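Local coordinates for UBA-domain protein mud1 (PDB 1Z96) that recognises and binds polyubiquitin chains through its C-terminal UBA domain, linking polyubiquitinated proteins to the 19S proteasome, and is an aspartic protease, at residues L4-M14 / L25-A36. Sequence-based numbering, arbitrary orientation.
Sequences LNSKIAQLVSM and LDAANGDLDVAA
L11 and L25 meet tip to tip, CD1 of L11 lying 3.7 Å from CD1 of L25. Each is a knob in a four-residue hole to which the other contributes: L11 among L25, L32, A35 and A36, L25 among L4, K7, I8 and L11. CD1 of L25 settles on helix 4-13, 3.5 Å from the backbone N of I8 and 3.6 Å from its CG1, the two side chains crossing at a slant. CB of L25 is flanked by CD1 of L4, whose side chain runs past it in the opposite direction. The forked ends of leucine suit such places, since two methyls can touch different neighbours. L11 is an example: CD1 faces L25 and the CB of A35, whereas CD2 comes 3.7 Å from the CA of A36, a close approach to the backbone that the small alanine permits. L32 runs past L11 in the opposite direction, its CD1 3.5 Å from CG of L11. The L32 side chain, CG anti to the backbone N (chi1 173°), extends across to helix 4-13, where CD2 touches CB and CG of Q10, the two side chains crossing at about a right angle.

K7 borders this apolar layer. Its CB lies on L25, and its chain, extended beyond CG, carries NZ to O of G30 in a short 2.6 Å hydrogen bond, with a C=O...NZ angle of 142° and NZ tilted 20° from the carbonyl plane. G30 lies in the type I' turn A28-D31, where its positive phi would jam a CB against O of N29, hence glycine. D31 then N-caps helix 32-39, its OD1 accepting from V34 N.

L11 and M14 help bind monoubiquitin, A35 and A36 diubiquitin, so the packing joins both sites. In the three-helix UBA bundle, I8 and L11 also touch A21 of helix 18-27, and L11 reaches L39 of helix 32-39.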
ATOM      1  N   LEU A   4      -6.073  -6.363  -4.441  1.00 29.80           N
ATOM      2  CA  LEU A   4      -5.645  -4.999  -4.142  1.00 28.84           C
ATOM      3  C   LEU A   4      -6.140  -4.513  -2.786  1.00 26.98           C
ATOM      4  O   LEU A   4      -5.378  -3.940  -2.019  1.00 25.72           O
ATOM      5  CB  LEU A   4      -6.099  -4.039  -5.236  1.00 29.36           C
ATOM      6  CG  LEU A   4      -5.758  -2.559  -5.063  1.00 30.65           C
ATOM      7  CD1 LEU A   4      -4.254  -2.361  -4.924  1.00 32.10           C
ATOM      8  CD2 LEU A   4      -6.301  -1.763  -6.233  1.00 31.31           C
ATOM      9  N   ASN A   5      -7.414  -4.742  -2.478  1.00 25.53           N
ATOM     10  CA  ASN A   5      -7.947  -4.278  -1.194  1.00 24.74           C
ATOM     11  C   ASN A   5      -7.261  -4.916   0.005  1.00 24.07           C
ATOM     12  O   ASN A   5      -7.045  -4.269   1.021  1.00 23.36           O
ATOM     13  CB  ASN A   5      -9.459  -4.468  -1.153  1.00 24.61           C
ATOM     14  CG  ASN A   5     -10.171  -3.520  -2.076  1.00 24.47           C
ATOM     15  OD1 ASN A   5      -9.682  -2.421  -2.361  1.00 24.71           O
ATOM     16  ND2 ASN A   5     -11.334  -3.927  -2.546  1.00 26.77           N
ATOM     17  N   SER A   6      -6.910  -6.193  -0.112  1.00 23.96           N
ATOM     18  CA  SER A   6      -6.167  -6.845   0.944  0.50 24.41           C
ATOM     19  C   SER A   6      -4.798  -6.200   1.134  1.00 23.69           C
ATOM     20  O   SER A   6      -4.346  -6.028   2.268  1.00 23.39           O
ATOM     21  CB  SER A   6      -6.050  -8.345   0.676  0.50 25.00           C
ATOM     22  OG  SER A   6      -7.331  -8.937   0.796  0.50 27.03           O
ATOM     23  N   LYS A   7      -4.152  -5.819   0.038  1.00 23.23           N
ATOM     24  CA  LYS A   7      -2.869  -5.117   0.152  1.00 23.54           C
ATOM     25  C   LYS A   7      -3.036  -3.731   0.766  1.00 22.07           C
ATOM     26  O   LYS A   7      -2.215  -3.308   1.567  1.00 21.49           O
ATOM     27  CB  LYS A   7      -2.195  -5.025  -1.212  1.00 24.08           C
ATOM     28  CG  LYS A   7      -1.790  -6.386  -1.745  1.00 25.50           C
ATOM     29  CD  LYS A   7      -1.434  -6.300  -3.201  1.00 26.18           C
ATOM     30  CE  LYS A   7      -1.131  -7.632  -3.786  1.00 28.06           C
ATOM     31  NZ  LYS A   7      -0.796  -7.496  -5.246  1.00 30.38           N
ATOM     32  N   ILE A   8      -4.076  -3.000   0.376  1.00 21.63           N
ATOM     33  CA  ILE A   8      -4.313  -1.696   1.020  1.00 21.82           C
ATOM     34  C   ILE A   8      -4.479  -1.874   2.525  1.00 21.80           C
ATOM     35  O   ILE A   8      -3.897  -1.138   3.323  1.00 22.18           O
ATOM     36  CB  ILE A   8      -5.537  -0.964   0.418  1.00 21.44           C
ATOM     37  CG1 ILE A   8      -5.253  -0.572  -1.033  1.00 20.92           C
ATOM     38  CG2 ILE A   8      -5.823   0.284   1.216  1.00 21.12           C
ATOM     39  CD1 ILE A   8      -6.505  -0.167  -1.818  1.00 22.08           C
ATOM     40  N   ALA A   9      -5.290  -2.859   2.910  1.00 22.78           N
ATOM     41  CA  ALA A   9      -5.500  -3.175   4.311  1.00 23.13           C
ATOM     42  C   ALA A   9      -4.196  -3.508   5.053  1.00 23.92           C
ATOM     43  O   ALA A   9      -4.010  -3.076   6.194  1.00 24.23           O
ATOM     44  CB  ALA A   9      -6.495  -4.325   4.432  1.00 24.05           C
ATOM     45  N   GLN A  10      -3.295  -4.255   4.407  1.00 24.45           N
ATOM     46  CA  GLN A  10      -1.989  -4.535   4.997  1.00 24.45           C
ATOM     47  C   GLN A  10      -1.256  -3.244   5.309  1.00 24.06           C
ATOM     48  O   GLN A  10      -0.699  -3.069   6.403  1.00 23.61           O
ATOM     49  CB  GLN A  10      -1.117  -5.395   4.069  1.00 25.85           C
ATOM     50  CG  GLN A  10      -1.467  -6.855   4.027  1.00 29.71           C
ATOM     51  CD  GLN A  10      -0.774  -7.665   5.148  1.00 34.25           C
ATOM     52  OE1 GLN A  10      -0.444  -7.127   6.218  1.00 36.84           O
ATOM     53  NE2 GLN A  10      -0.585  -8.954   4.903  1.00 37.33           N
ATOM     54  N   LEU A  11      -1.268  -2.317   4.359  1.00 22.99           N
ATOM     55  CA  LEU A  11      -0.601  -1.045   4.564  1.00 23.25           C
ATOM     56  C   LEU A  11      -1.294  -0.206   5.635  1.00 23.02           C
ATOM     57  O   LEU A  11      -0.634   0.406   6.449  1.00 22.46           O
ATOM     58  CB  LEU A  11      -0.495  -0.270   3.243  1.00 22.72           C
ATOM     59  CG  LEU A  11       0.418  -0.913   2.199  1.00 22.43           C
ATOM     60  CD1 LEU A  11       0.291  -0.211   0.884  1.00 23.46           C
ATOM     61  CD2 LEU A  11       1.892  -0.897   2.649  1.00 23.47           C
ATOM     62  N   VAL A  12      -2.620  -0.186   5.641  1.00 23.90           N
ATOM     63  CA  VAL A  12      -3.352   0.502   6.710  1.00 24.88           C
ATOM     64  C   VAL A  12      -3.021  -0.098   8.101  1.00 25.59           C
ATOM     65  O   VAL A  12      -2.898   0.646   9.086  1.00 26.02           O
ATOM     66  CB  VAL A  12      -4.867   0.498   6.450  1.00 24.85           C
ATOM     67  CG1 VAL A  12      -5.642   1.074   7.637  1.00 26.07           C
ATOM     68  CG2 VAL A  12      -5.176   1.281   5.207  1.00 23.40           C
ATOM     69  N   SER A  13      -2.809  -1.410   8.161  1.00 26.44           N
ATOM     70  CA  SER A  13      -2.440  -2.078   9.420  0.50 26.72           C
ATOM     71  C   SER A  13      -1.075  -1.642   9.939  1.00 27.53           C
ATOM     72  O   SER A  13      -0.778  -1.814  11.113  1.00 28.33           O
ATOM     73  CB  SER A  13      -2.481  -3.608   9.278  0.50 27.11           C
ATOM     74  OG  SER A  13      -1.451  -4.109   8.435  0.50 26.00           O
ATOM     75  N   MET A  14      -0.236  -1.090   9.062  1.00 27.22           N
ATOM     76  CA  MET A  14       1.055  -0.568   9.451  1.00 27.32           C
ATOM     77  C   MET A  14       0.967   0.851   9.952  1.00 28.16           C
ATOM     78  O   MET A  14       1.980   1.427  10.347  1.00 30.03           O
ATOM     79  CB  MET A  14       1.994  -0.546   8.259  1.00 26.99           C
ATOM     80  CG  MET A  14       2.225  -1.866   7.641  1.00 25.76           C
ATOM     81  SD  MET A  14       3.275  -1.705   6.217  1.00 26.95           S
ATOM     82  CE  MET A  14       3.121  -3.333   5.577  1.00 26.46           C
ATOM     83  N   LEU A  25       0.392   1.644  -3.897  1.00 21.25           N
ATOM     84  CA  LEU A  25       0.182   0.392  -4.608  1.00 22.09           C
ATOM     85  C   LEU A  25      -0.041   0.574  -6.110  1.00 22.64           C
ATOM     86  O   LEU A  25       0.413  -0.250  -6.910  1.00 23.28           O
ATOM     87  CB  LEU A  25      -0.983  -0.372  -3.993  1.00 22.08           C
ATOM     88  CG  LEU A  25      -0.638  -1.078  -2.694  1.00 23.42           C
ATOM     89  CD1 LEU A  25      -1.888  -1.388  -1.885  1.00 25.45           C
ATOM     90  CD2 LEU A  25       0.165  -2.348  -2.979  1.00 22.48           C
ATOM     91  N   ASP A  26      -0.758   1.624  -6.482  1.00 23.84           N
ATOM     92  CA  ASP A  26      -0.955   1.972  -7.900  1.00 23.82           C
ATOM     93  C   ASP A  26       0.393   2.198  -8.576  1.00 23.03           C
ATOM     94  O   ASP A  26       0.675   1.620  -9.624  1.00 23.18           O
ATOM     95  CB  ASP A  26      -1.801   3.247  -8.005  1.00 24.99           C
ATOM     96  CG  ASP A  26      -2.045   3.675  -9.450  1.00 28.27           C
ATOM     97  OD1 ASP A  26      -2.692   2.915 -10.180  1.00 35.44           O
ATOM     98  OD2 ASP A  26      -1.594   4.738  -9.933  1.00 33.39           O
ATOM     99  N   ALA A  27       1.213   3.056  -7.977  1.00 22.72           N
ATOM    100  CA  ALA A  27       2.565   3.341  -8.512  1.00 22.63           C
ATOM    101  C   ALA A  27       3.365   2.058  -8.646  1.00 22.52           C
ATOM    102  O   ALA A  27       4.094   1.842  -9.629  1.00 22.73           O
ATOM    103  CB  ALA A  27       3.283   4.301  -7.606  1.00 22.75           C
ATOM    104  N   ALA A  28       3.228   1.194  -7.641  1.00 22.07           N
ATOM    105  CA  ALA A  28       3.976  -0.056  -7.557  1.00 22.12           C
ATOM    106  C   ALA A  28       3.366  -1.192  -8.384  1.00 21.89           C
ATOM    107  O   ALA A  28       3.840  -2.331  -8.347  1.00 21.75           O
ATOM    108  CB  ALA A  28       4.106  -0.471  -6.096  1.00 21.78           C
ATOM    109  N   ASN A  29       2.294  -0.893  -9.104  1.00 22.61           N
ATOM    110  CA  ASN A  29       1.575  -1.887  -9.879  1.00 23.01           C
ATOM    111  C   ASN A  29       1.152  -3.112  -9.071  1.00 23.29           C
ATOM    112  O   ASN A  29       1.225  -4.263  -9.541  1.00 23.57           O
ATOM    113  CB  ASN A  29       2.373  -2.261 -11.145  1.00 24.33           C
ATOM    114  CG  ASN A  29       2.532  -1.086 -12.085  1.00 26.19           C
ATOM    115  OD1 ASN A  29       1.611  -0.287 -12.248  1.00 29.40           O
ATOM    116  ND2 ASN A  29       3.711  -0.953 -12.687  1.00 30.20           N
ATOM    117  N   GLY A  30       0.695  -2.859  -7.850  1.00 22.29           N
ATOM    118  CA  GLY A  30       0.218  -3.915  -6.969  1.00 22.76           C
ATOM    119  C   GLY A  30       1.245  -4.653  -6.127  1.00 22.53           C
ATOM    120  O   GLY A  30       0.898  -5.580  -5.399  1.00 23.68           O
ATOM    121  N   ASP A  31       2.513  -4.258  -6.222  1.00 22.56           N
ATOM    122  CA  ASP A  31       3.583  -4.926  -5.485  1.00 22.04           C
ATOM    123  C   ASP A  31       3.637  -4.338  -4.068  1.00 21.03           C
ATOM    124  O   ASP A  31       4.082  -3.225  -3.871  1.00 19.92           O
ATOM    125  CB  ASP A  31       4.911  -4.728  -6.204  1.00 22.23           C
ATOM    126  CG  ASP A  31       6.025  -5.542  -5.596  1.00 24.45           C
ATOM    127  OD1 ASP A  31       6.095  -5.650  -4.351  1.00 23.59           O
ATOM    128  OD2 ASP A  31       6.883  -6.112  -6.310  1.00 27.35           O
ATOM    129  N   LEU A  32       3.136  -5.092  -3.099  1.00 20.92           N
ATOM    130  CA  LEU A  32       2.969  -4.606  -1.751  1.00 20.51           C
ATOM    131  C   LEU A  32       4.319  -4.310  -1.116  1.00 19.66           C
ATOM    132  O   LEU A  32       4.465  -3.339  -0.393  1.00 19.71           O
ATOM    133  CB  LEU A  32       2.232  -5.637  -0.900  1.00 20.29           C
ATOM    134  CG  LEU A  32       2.114  -5.358   0.590  1.00 21.26           C
ATOM    135  CD1 LEU A  32       1.404  -4.048   0.866  1.00 22.16           C
ATOM    136  CD2 LEU A  32       1.351  -6.493   1.284  1.00 23.29           C
ATOM    137  N   ASP A  33       5.299  -5.159  -1.376  1.00 19.61           N
ATOM    138  CA  ASP A  33       6.621  -4.960  -0.764  1.00 19.93           C
ATOM    139  C   ASP A  33       7.243  -3.651  -1.247  1.00 20.01           C
ATOM    140  O   ASP A  33       7.807  -2.906  -0.459  1.00 20.97           O
ATOM    141  CB  ASP A  33       7.552  -6.102  -1.080  1.00 20.71           C
ATOM    142  CG  ASP A  33       7.140  -7.411  -0.423  1.00 22.60           C
ATOM    143  OD1 ASP A  33       6.364  -7.415   0.564  1.00 22.57           O
ATOM    144  OD2 ASP A  33       7.561  -8.499  -0.878  1.00 26.62           O
ATOM    145  N   VAL A  34       7.076  -3.339  -2.531  1.00 20.36           N
ATOM    146  CA  VAL A  34       7.537  -2.067  -3.080  1.00 19.76           C
ATOM    147  C   VAL A  34       6.765  -0.879  -2.518  1.00 19.88           C
ATOM    148  O   VAL A  34       7.351   0.141  -2.152  1.00 20.09           O
ATOM    149  CB  VAL A  34       7.483  -2.087  -4.641  1.00 19.99           C
ATOM    150  CG1 VAL A  34       7.668  -0.696  -5.209  1.00 20.10           C
ATOM    151  CG2 VAL A  34       8.571  -3.003  -5.174  1.00 21.86           C
ATOM    152  N   ALA A  35       5.443  -0.998  -2.456  1.00 19.52           N
ATOM    153  CA  ALA A  35       4.596   0.077  -1.943  1.00 19.48           C
ATOM    154  C   ALA A  35       4.924   0.383  -0.497  1.00 19.34           C
ATOM    155  O   ALA A  35       4.998   1.540  -0.107  1.00 19.55           O
ATOM    156  CB  ALA A  35       3.120  -0.298  -2.080  1.00 19.61           C
ATOM    157  N   ALA A  36       5.102  -0.654   0.315  1.00 19.99           N
ATOM    158  CA  ALA A  36       5.482  -0.464   1.722  1.00 20.18           C
ATOM    159  C   ALA A  36       6.795   0.326   1.792  1.00 20.41           C
ATOM    160  O   ALA A  36       6.896   1.300   2.552  1.00 20.70           O
ATOM    161  CB  ALA A  36       5.617  -1.804   2.425  1.00 19.52           C
TER